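PDB 4LPQ: ErfK/YbiS/YcfS/YnhG family protein from Xylanimonas cellulosilytica, which probably acts as a peptidoglycan L,D-transpeptidase in cell-wall synthesis, the chain here joining a putative peptidoglycan-binding domain to the catalytic domain. Local coordinates for residues Q53-L58 against Y76-R81; K86-D91 against Q95-V100. One frame throughout, in Å; residues are numbered along the deposited sequence.

Contact 1 of 2, residues Q53-L58 against Y76-R81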
ATOM      1  N   GLN A  53      -5.607  -6.736   6.090  1.00 10.47           N
ATOM      2  CA  GLN A  53      -7.058  -6.604   6.311  1.00 11.27           C
ATOM      3  C   GLN A  53      -7.731  -6.120   5.044  1.00 10.79           C
ATOM      4  O   GLN A  53      -8.797  -6.629   4.685  1.00 12.21           O
ATOM      5  CB  GLN A  53      -7.408  -5.739   7.521  1.00 11.11           C
ATOM      6  CG  GLN A  53      -6.953  -6.318   8.839  1.00 11.73           C
ATOM      7  CD  GLN A  53      -7.219  -5.465   9.998  1.00 12.20           C
ATOM      8  OE1 GLN A  53      -7.030  -4.256   9.987  1.00 12.98           O
ATOM      9  NE2 GLN A  53      -7.655  -6.141  11.064  1.00 13.34           N
ATOM     10  N   LYS A  54      -7.171  -5.099   4.397  1.00 10.95           N
ATOM     11  CA  LYS A  54      -7.701  -4.686   3.096  1.00 11.67           C
ATOM     12  C   LYS A  54      -7.779  -5.808   2.063  1.00 11.36           C
ATOM     13  O   LYS A  54      -8.794  -6.012   1.430  1.00 12.99           O
ATOM     14  CB  LYS A  54      -6.818  -3.561   2.538  1.00 11.21           C
ATOM     15  CG  LYS A  54      -6.974  -2.218   3.266  1.00 11.12           C
ATOM     16  CD  LYS A  54      -5.947  -1.212   2.825  1.00 11.30           C
ATOM     17  CE  LYS A  54      -6.270   0.193   3.189  1.00 11.72           C
ATOM     18  NZ  LYS A  54      -5.287   1.132   2.521  1.00 11.95           N
ATOM     19  N   ALA A  55      -6.684  -6.541   1.919  1.00 11.70           N
ATOM     20  CA  ALA A  55      -6.620  -7.558   0.920  1.00 12.12           C
ATOM     21  C   ALA A  55      -7.723  -8.615   1.165  1.00 12.95           C
ATOM     22  O   ALA A  55      -8.379  -9.109   0.278  1.00 13.53           O
ATOM     23  CB  ALA A  55      -5.260  -8.182   0.915  1.00 12.83           C
ATOM     24  N   ALA A  56      -7.854  -9.019   2.443  1.00 11.82           N
ATOM     25  CA  ALA A  56      -8.733 -10.085   2.865  1.00 11.31           C
ATOM     26  C   ALA A  56     -10.190  -9.606   2.957  1.00 12.30           C
ATOM     27  O   ALA A  56     -11.064 -10.437   3.283  1.00 15.76           O
ATOM     28  CB  ALA A  56      -8.246 -10.692   4.170  1.00 13.49           C
ATOM     29  N   GLY A  57     -10.469  -8.341   2.786  1.00 12.54           N
ATOM     30  CA  GLY A  57     -11.821  -7.829   2.873  1.00 13.96           C
ATOM     31  C   GLY A  57     -12.372  -7.640   4.286  1.00 13.33           C
ATOM     32  O   GLY A  57     -13.595  -7.694   4.449  1.00 17.15           O
ATOM     33  N   LEU A  58     -11.461  -7.482   5.250  1.00 12.67           N
ATOM     34  CA  LEU A  58     -11.834  -7.386   6.647  1.00 12.16           C
ATOM     35  C   LEU A  58     -11.890  -5.970   7.112  1.00 12.55           C
ATOM     36  O   LEU A  58     -11.309  -5.060   6.506  1.00 14.29           O
ATOM     37  CB  LEU A  58     -10.775  -8.137   7.455  1.00 14.25           C
ATOM     38  CG  LEU A  58     -10.599  -9.571   7.021  1.00 14.79           C
ATOM     39  CD1 LEU A  58      -9.537 -10.168   7.809  1.00 19.13           C
ATOM     40  CD2 LEU A  58     -11.925 -10.353   7.106  1.00 21.16           C
ATOM     41  N   TYR A  76      -4.194 -15.852   3.202  1.00 13.04           N
ATOM     42  CA  TYR A  76      -4.850 -15.059   2.193  1.00 13.42           C
ATOM     43  C   TYR A  76      -3.842 -14.159   1.465  1.00 13.49           C
ATOM     44  O   TYR A  76      -3.119 -13.392   2.061  1.00 13.87           O
ATOM     45  CB  TYR A  76      -5.952 -14.153   2.714  1.00 14.98           C
ATOM     46  CG  TYR A  76      -6.670 -13.425   1.581  1.00 14.90           C
ATOM     47  CD1 TYR A  76      -7.628 -14.065   0.815  1.00 17.82           C
ATOM     48  CD2 TYR A  76      -6.206 -12.227   1.129  1.00 14.48           C
ATOM     49  CE1 TYR A  76      -8.141 -13.473  -0.337  1.00 16.90           C
ATOM     50  CE2 TYR A  76      -6.692 -11.614   0.009  1.00 15.79           C
ATOM     51  CZ  TYR A  76      -7.610 -12.244  -0.734  1.00 15.37           C
ATOM     52  OH  TYR A  76      -8.136 -11.632  -1.851  1.00 19.21           O
ATOM     53  N   ARG A  77      -3.883 -14.279   0.114  1.00 13.28           N
ATOM     54  CA  ARG A  77      -3.130 -13.400  -0.799  1.00 13.11           C
ATOM     55  C   ARG A  77      -4.074 -13.032  -1.929  1.00 14.18           C
ATOM     56  O   ARG A  77      -4.795 -13.900  -2.459  1.00 15.83           O
ATOM     57  CB  ARG A  77      -1.908 -14.044  -1.345  1.00 14.15           C
ATOM     58  CG  ARG A  77      -0.813 -14.223  -0.300  1.00 17.35           C
ATOM     59  CD  ARG A  77       0.229 -15.213  -0.699  1.00 18.61           C
ATOM     60  NE  ARG A  77       0.697 -15.118  -2.063  1.00 20.31           N
ATOM     61  CZ  ARG A  77       1.682 -14.356  -2.554  1.00 20.07           C
ATOM     62  NH1 ARG A  77       2.326 -13.487  -1.862  1.00 22.53           N
ATOM     63  NH2 ARG A  77       1.983 -14.509  -3.790  1.00 21.30           N
ATOM     64  N   PRO A  78      -4.042 -11.766  -2.381  1.00 13.88           N
ATOM     65  CA  PRO A  78      -4.917 -11.406  -3.503  1.00 15.26           C
ATOM     66  C   PRO A  78      -4.419 -12.056  -4.844  1.00 14.42           C
ATOM     67  O   PRO A  78      -3.227 -12.352  -4.958  1.00 16.09           O
ATOM     68  CB  PRO A  78      -4.813  -9.909  -3.533  1.00 18.49           C
ATOM     69  CG  PRO A  78      -3.597  -9.586  -2.852  1.00 18.14           C
ATOM     70  CD  PRO A  78      -3.249 -10.637  -1.895  1.00 15.12           C
ATOM     71  N   THR A  79      -5.373 -12.266  -5.746  1.00 16.80           N
ATOM     72  CA  THR A  79      -5.052 -12.798  -7.075  1.00 17.69           C
ATOM     73  C   THR A  79      -4.854 -11.628  -8.047  1.00 15.96           C
ATOM     74  O   THR A  79      -5.799 -10.810  -8.162  1.00 17.59           O
ATOM     75  CB  THR A  79      -6.176 -13.708  -7.555  1.00 19.73           C
ATOM     76  OG1 THR A  79      -6.332 -14.799  -6.659  1.00 22.54           O
ATOM     77  CG2 THR A  79      -5.914 -14.211  -8.891  1.00 21.68           C
ATOM     78  N   PRO A  80      -3.718 -11.537  -8.710  1.00 15.43           N
ATOM     79  CA  PRO A  80      -3.525 -10.378  -9.613  1.00 15.43           C
ATOM     80  C   PRO A  80      -4.355 -10.589 -10.909  1.00 16.33           C
ATOM     81  O   PRO A  80      -4.760 -11.758 -11.231  1.00 19.59           O
ATOM     82  CB  PRO A  80      -2.084 -10.422  -9.936  1.00 19.71           C
ATOM     83  CG  PRO A  80      -1.705 -11.839  -9.741  1.00 23.49           C
ATOM     84  CD  PRO A  80      -2.588 -12.439  -8.712  1.00 20.44           C
ATOM     85  N   ARG A  81      -4.557  -9.510 -11.657  1.00 15.98           N
ATOM     86  CA  ARG A  81      -5.194  -9.589 -12.936  1.00 17.98           C
ATOM     87  C   ARG A  81      -4.227  -9.905 -14.097  1.00 19.51           C
ATOM     88  O   ARG A  81      -4.657 -10.511 -15.097  1.00 23.20           O
ATOM     89  CB  ARG A  81      -5.925  -8.304 -13.241  1.00 22.01           C
ATOM     90  CG  ARG A  81      -7.088  -8.067 -12.323  1.00 20.56           C
ATOM     91  CD  ARG A  81      -8.011  -7.030 -12.886  1.00 26.21           C
ATOM     92  NE  ARG A  81      -9.153  -6.784 -11.990  1.00 26.86           N
ATOM     93  CZ  ARG A  81     -10.230  -6.057 -12.340  1.00 22.89           C
ATOM     94  NH1 ARG A  81     -10.191  -5.334 -13.536  1.00 31.43           N
ATOM     95  NH2 ARG A  81     -11.110  -5.882 -11.388  1.00 32.76           N
TER
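Tyr76 lays its ring against the last turn of helix 43-56, meeting Ala55 and Ala56 and burying about as much surface in the contact as Ala55 does. The ring reaches the helix because CG stands anti to the backbone N of Tyr76 (chi1 -176°). Over one face sits Ala56 CA, 4.0 Å from the ring centroid and 23° off the ring normal, which is the geometry of a CH-pi contact; the offset puts it nearer the rim, with CD2 of Tyr76 3.7 Å from CA of Ala56. The methyl of Ala56 extends this apolar patch, its CB lying 4.0 Å from Tyr76 CD2. Ala55 meets the CE2 corner of the ring with two groups: its CB is 3.8 Å from Tyr76 CE2, and its carbonyl O comes obliquely to within 3.0 Å of that carbon. The Ala55 carbonyl O also accepts a hydrogen bond from Lys94 NZ.

The surface that receives the ring is a helix C-terminus closed by a Schellman motif: Gly57 takes positive phi (78°), Leu58 N returns to Gln53 O with a 2.9 Å hydrogen bond, and Gly57 N bonds to Lys54 O at 3.2 Å. The helix belongs to the putative peptidoglycan-binding domain; 76-81 is part of the loop between helix 66-74 and strand 86-91. Farther along that loop, Pro78 adds a looser apolar touch, its ring CD 4.2 Å from Ala55 CB. Tyr32 packs on both Ala55 and Pro78, and its OH is hydrogen-bonded to the carbonyl O of Tyr76.

Contact 2 of 2, residues K86-D91 against Q95-V100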
ATOM      1  N   LYS A  86       6.393  -7.775 -15.416  1.00 19.55           N
ATOM      2  CA  LYS A  86       6.372  -7.000 -14.185  1.00 17.14           C
ATOM      3  C   LYS A  86       5.250  -5.971 -14.292  1.00 17.03           C
ATOM      4  O   LYS A  86       5.209  -5.161 -15.271  1.00 18.25           O
ATOM      5  CB  LYS A  86       7.719  -6.377 -14.029  1.00 20.37           C
ATOM      6  CG  LYS A  86       7.756  -5.517 -12.797  1.00 23.14           C
ATOM      7  CD  LYS A  86       9.136  -5.041 -12.422  1.00 22.43           C
ATOM      8  CE  LYS A  86       9.975  -6.111 -11.841  1.00 24.38           C
ATOM      9  NZ  LYS A  86      11.270  -5.680 -11.278  1.00 25.91           N
ATOM     10  N   VAL A  87       4.357  -5.953 -13.296  1.00 15.86           N
ATOM     11  CA  VAL A  87       3.194  -5.051 -13.349  1.00 14.65           C
ATOM     12  C   VAL A  87       2.949  -4.553 -11.927  1.00 12.41           C
ATOM     13  O   VAL A  87       3.031  -5.326 -10.986  1.00 14.34           O
ATOM     14  CB  VAL A  87       1.969  -5.819 -13.916  1.00 15.22           C
ATOM     15  CG1 VAL A  87       0.762  -4.867 -13.962  1.00 15.90           C
ATOM     16  CG2 VAL A  87       2.282  -6.491 -15.220  1.00 17.17           C
ATOM     17  N   VAL A  88       2.672  -3.264 -11.836  1.00 12.41           N
ATOM     18  CA  VAL A  88       2.159  -2.688 -10.609  1.00 12.22           C
ATOM     19  C   VAL A  88       0.642  -2.582 -10.743  1.00 13.71           C
ATOM     20  O   VAL A  88       0.148  -1.911 -11.635  1.00 14.95           O
ATOM     21  CB  VAL A  88       2.753  -1.312 -10.363  1.00 13.52           C
ATOM     22  CG1 VAL A  88       2.117  -0.626  -9.147  1.00 15.38           C
ATOM     23  CG2 VAL A  88       4.242  -1.465 -10.097  1.00 15.27           C
ATOM     24  N   GLU A  89      -0.066  -3.344  -9.914  1.00 12.59           N
ATOM     25  CA  GLU A  89      -1.507  -3.322  -9.939  1.00 12.94           C
ATOM     26  C   GLU A  89      -1.991  -2.549  -8.726  1.00 12.26           C
ATOM     27  O   GLU A  89      -1.530  -2.777  -7.590  1.00 14.82           O
ATOM     28  CB  GLU A  89      -2.086  -4.736  -9.915  1.00 13.75           C
ATOM     29  CG  GLU A  89      -1.673  -5.566 -11.112  1.00 15.41           C
ATOM     30  CD  GLU A  89      -2.377  -6.913 -11.336  1.00 15.71           C
ATOM     31  OE1 GLU A  89      -3.477  -7.071 -10.715  1.00 16.82           O
ATOM     32  OE2 GLU A  89      -1.797  -7.750 -12.077  1.00 16.96           O
ATOM     33  N   ILE A  90      -2.987  -1.673  -8.916  1.00 11.88           N
ATOM     34  CA  ILE A  90      -3.537  -0.928  -7.820  1.00 11.59           C
ATOM     35  C   ILE A  90      -5.036  -1.203  -7.808  1.00 13.00           C
ATOM     36  O   ILE A  90      -5.793  -0.884  -8.719  1.00 13.87           O
ATOM     37  CB  ILE A  90      -3.222   0.581  -8.013  1.00 14.35           C
ATOM     38  CG1 ILE A  90      -1.668   0.793  -8.046  1.00 18.18           C
ATOM     39  CG2 ILE A  90      -3.871   1.348  -6.870  1.00 16.77           C
ATOM     40  CD1 ILE A  90      -1.159   2.074  -8.537  1.00 19.41           C
ATOM     41  N   ASP A  91      -5.439  -1.880  -6.715  1.00 12.10           N
ATOM     42  CA  ASP A  91      -6.815  -2.232  -6.437  1.00 13.39           C
ATOM     43  C   ASP A  91      -7.450  -1.131  -5.683  1.00 12.19           C
ATOM     44  O   ASP A  91      -7.189  -0.970  -4.481  1.00 13.73           O
ATOM     45  CB  ASP A  91      -6.878  -3.604  -5.731  1.00 13.66           C
ATOM     46  CG  ASP A  91      -8.292  -4.082  -5.500  1.00 13.87           C
ATOM     47  OD1 ASP A  91      -9.229  -3.242  -5.378  1.00 16.02           O
ATOM     48  OD2 ASP A  91      -8.439  -5.333  -5.429  1.00 17.35           O
ATOM     49  N   GLN A  95      -7.738  -0.675  -1.803  1.00 11.45           N
ATOM     50  CA  GLN A  95      -6.729   0.288  -1.417  1.00 11.05           C
ATOM     51  C   GLN A  95      -5.378  -0.387  -1.119  1.00 10.67           C
ATOM     52  O   GLN A  95      -4.711  -0.119  -0.099  1.00 11.46           O
ATOM     53  CB  GLN A  95      -7.210   1.157  -0.261  1.00 12.13           C
ATOM     54  CG  GLN A  95      -8.401   2.077  -0.620  1.00 12.82           C
ATOM     55  CD  GLN A  95      -7.924   3.283  -1.396  1.00 11.63           C
ATOM     56  OE1 GLN A  95      -7.231   4.152  -0.861  1.00 12.96           O
ATOM     57  NE2 GLN A  95      -8.164   3.231  -2.711  1.00 13.59           N
ATOM     58  N   ILE A  96      -4.921  -1.261  -2.069  1.00 10.66           N
ATOM     59  CA  ILE A  96      -3.633  -1.913  -2.002  1.00 11.35           C
ATOM     60  C   ILE A  96      -2.955  -1.806  -3.363  1.00 11.23           C
ATOM     61  O   ILE A  96      -3.613  -1.748  -4.412  1.00 11.94           O
ATOM     62  CB  ILE A  96      -3.763  -3.391  -1.530  1.00 11.75           C
ATOM     63  CG1 ILE A  96      -4.627  -4.208  -2.449  1.00 12.79           C
ATOM     64  CG2 ILE A  96      -4.242  -3.468  -0.094  1.00 13.16           C
ATOM     65  CD1 ILE A  96      -4.899  -5.632  -2.029  1.00 13.54           C
ATOM     66  N   LEU A  97      -1.633  -1.855  -3.267  1.00 10.73           N
ATOM     67  CA  LEU A  97      -0.759  -1.924  -4.426  1.00 11.62           C
ATOM     68  C   LEU A  97      -0.102  -3.283  -4.426  1.00 11.72           C
ATOM     69  O   LEU A  97       0.427  -3.752  -3.417  1.00 12.03           O
ATOM     70  CB  LEU A  97       0.265  -0.763  -4.367  1.00 11.72           C
ATOM     71  CG  LEU A  97       1.251  -0.698  -5.523  1.00 12.89           C
ATOM     72  CD1 LEU A  97       1.698   0.736  -5.695  1.00 15.09           C
ATOM     73  CD2 LEU A  97       2.473  -1.565  -5.225  1.00 14.10           C
ATOM     74  N   LEU A  98      -0.120  -3.945  -5.576  1.00 12.64           N
ATOM     75  CA  LEU A  98       0.476  -5.221  -5.782  1.00 12.06           C
ATOM     76  C   LEU A  98       1.702  -5.101  -6.721  1.00 13.09           C
ATOM     77  O   LEU A  98       1.538  -4.573  -7.830  1.00 14.07           O
ATOM     78  CB  LEU A  98      -0.498  -6.218  -6.386  1.00 12.79           C
ATOM     79  CG  LEU A  98      -1.890  -6.291  -5.780  1.00 14.70           C
ATOM     80  CD1 LEU A  98      -2.749  -7.321  -6.497  1.00 16.60           C
ATOM     81  CD2 LEU A  98      -1.783  -6.611  -4.317  1.00 15.62           C
ATOM     82  N   ALA A  99       2.858  -5.584  -6.270  1.00 12.57           N
ATOM     83  CA  ALA A  99       4.035  -5.701  -7.128  1.00 14.05           C
ATOM     84  C   ALA A  99       3.912  -7.137  -7.634  1.00 13.78           C
ATOM     85  O   ALA A  99       4.021  -8.093  -6.884  1.00 15.36           O
ATOM     86  CB  ALA A  99       5.275  -5.471  -6.313  1.00 15.18           C
ATOM     87  N   VAL A 100       3.702  -7.251  -8.926  1.00 12.74           N
ATOM     88  CA  VAL A 100       3.366  -8.542  -9.594  1.00 14.20           C
ATOM     89  C   VAL A 100       4.444  -8.893 -10.635  1.00 14.74           C
ATOM     90  O   VAL A 100       4.900  -8.018 -11.382  1.00 15.09           O
ATOM     91  CB  VAL A 100       1.983  -8.479 -10.265  1.00 14.69           C
ATOM     92  CG1 VAL A 100       1.565  -9.844 -10.807  1.00 15.51           C
ATOM     93  CG2 VAL A 100       0.870  -7.924  -9.319  1.00 15.50           C
TER
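The backbone O of Asp91 is approached by two successive amides, of Gln95 in the turn and Ile96 at the start of the facing strand: Gln95 N at 2.7 Å, a weak bond because its N-H...O angle is 124°, and Ile96 N at 3.3 Å, also weak. Two residues thus face one, a G1 beta bulge where the hairpin turns. Asp91 OD1 accepts a bond from Lys94 N within the same turn, and Asp91 N donates to Ile96 O. Beyond the bulge the antiparallel register is regular. Glu89 and Leu98 form a hydrogen-bonded pair in which Leu98 N reaches Glu89 O at 2.7 Å and 174°, almost straight; Val87 and Val100 are paired likewise at the far end.

Side chains alternate between the faces. On one, Leu97 extends its isobutyl group across Val88 and Ile90, with CG 3.7 Å from Val88 CG1 and CD1 4.1 Å from Ile90 CG1. Its CG lies anti to the backbone N (chi1 -180°), which carries both methyls over the neighbouring strand. With the isobutyl group cut back to an alanine, Val88 CG1 and Ile90 CG1 would probably lose this apolar neighbour, opening a gap on this face, whose Leu97 and Ile90 side chains each lie about 9 Å from the side chain of a predicted active-site residue, His167 and Cys181 respectively.

On the other face Glu89 crosses Val100, its OE2 3.8 Å from Val100 CG2. The carboxylate is buried but not without partners: OE1 is bonded by Tyr207 OH and Arg81 N, and OE2 by Ser82 OG. Such a set of polar partners around one acidic group is likely to offset the cost of burying it beside the Val100 methyls in a hairpin of the YkuD-type catalytic domain.

From the N terminus the chain first runs through helix 43-56, whose end supplies 53-58; helix 66-74 follows, and contact 1 closes that excursion when 76-81 returns to the helix end. Only then does contact 2 open, a short hairpin loop in which 86-91 turns back as 95-100. The two loops therefore lie in series, neither nesting nor crossing, with centres about 11 Å apart. They nevertheless touch in space: Pro80 CB packs 3.4 Å from Glu89 OE2, and Lys54 NZ lies 3.0 Å from Gln95 O, a probable hydrogen bond. Lys54 CB also packs on Ile96 CG2, so helix 43-56 and the 76-81 loop both pack against the sheet that holds the hairpin.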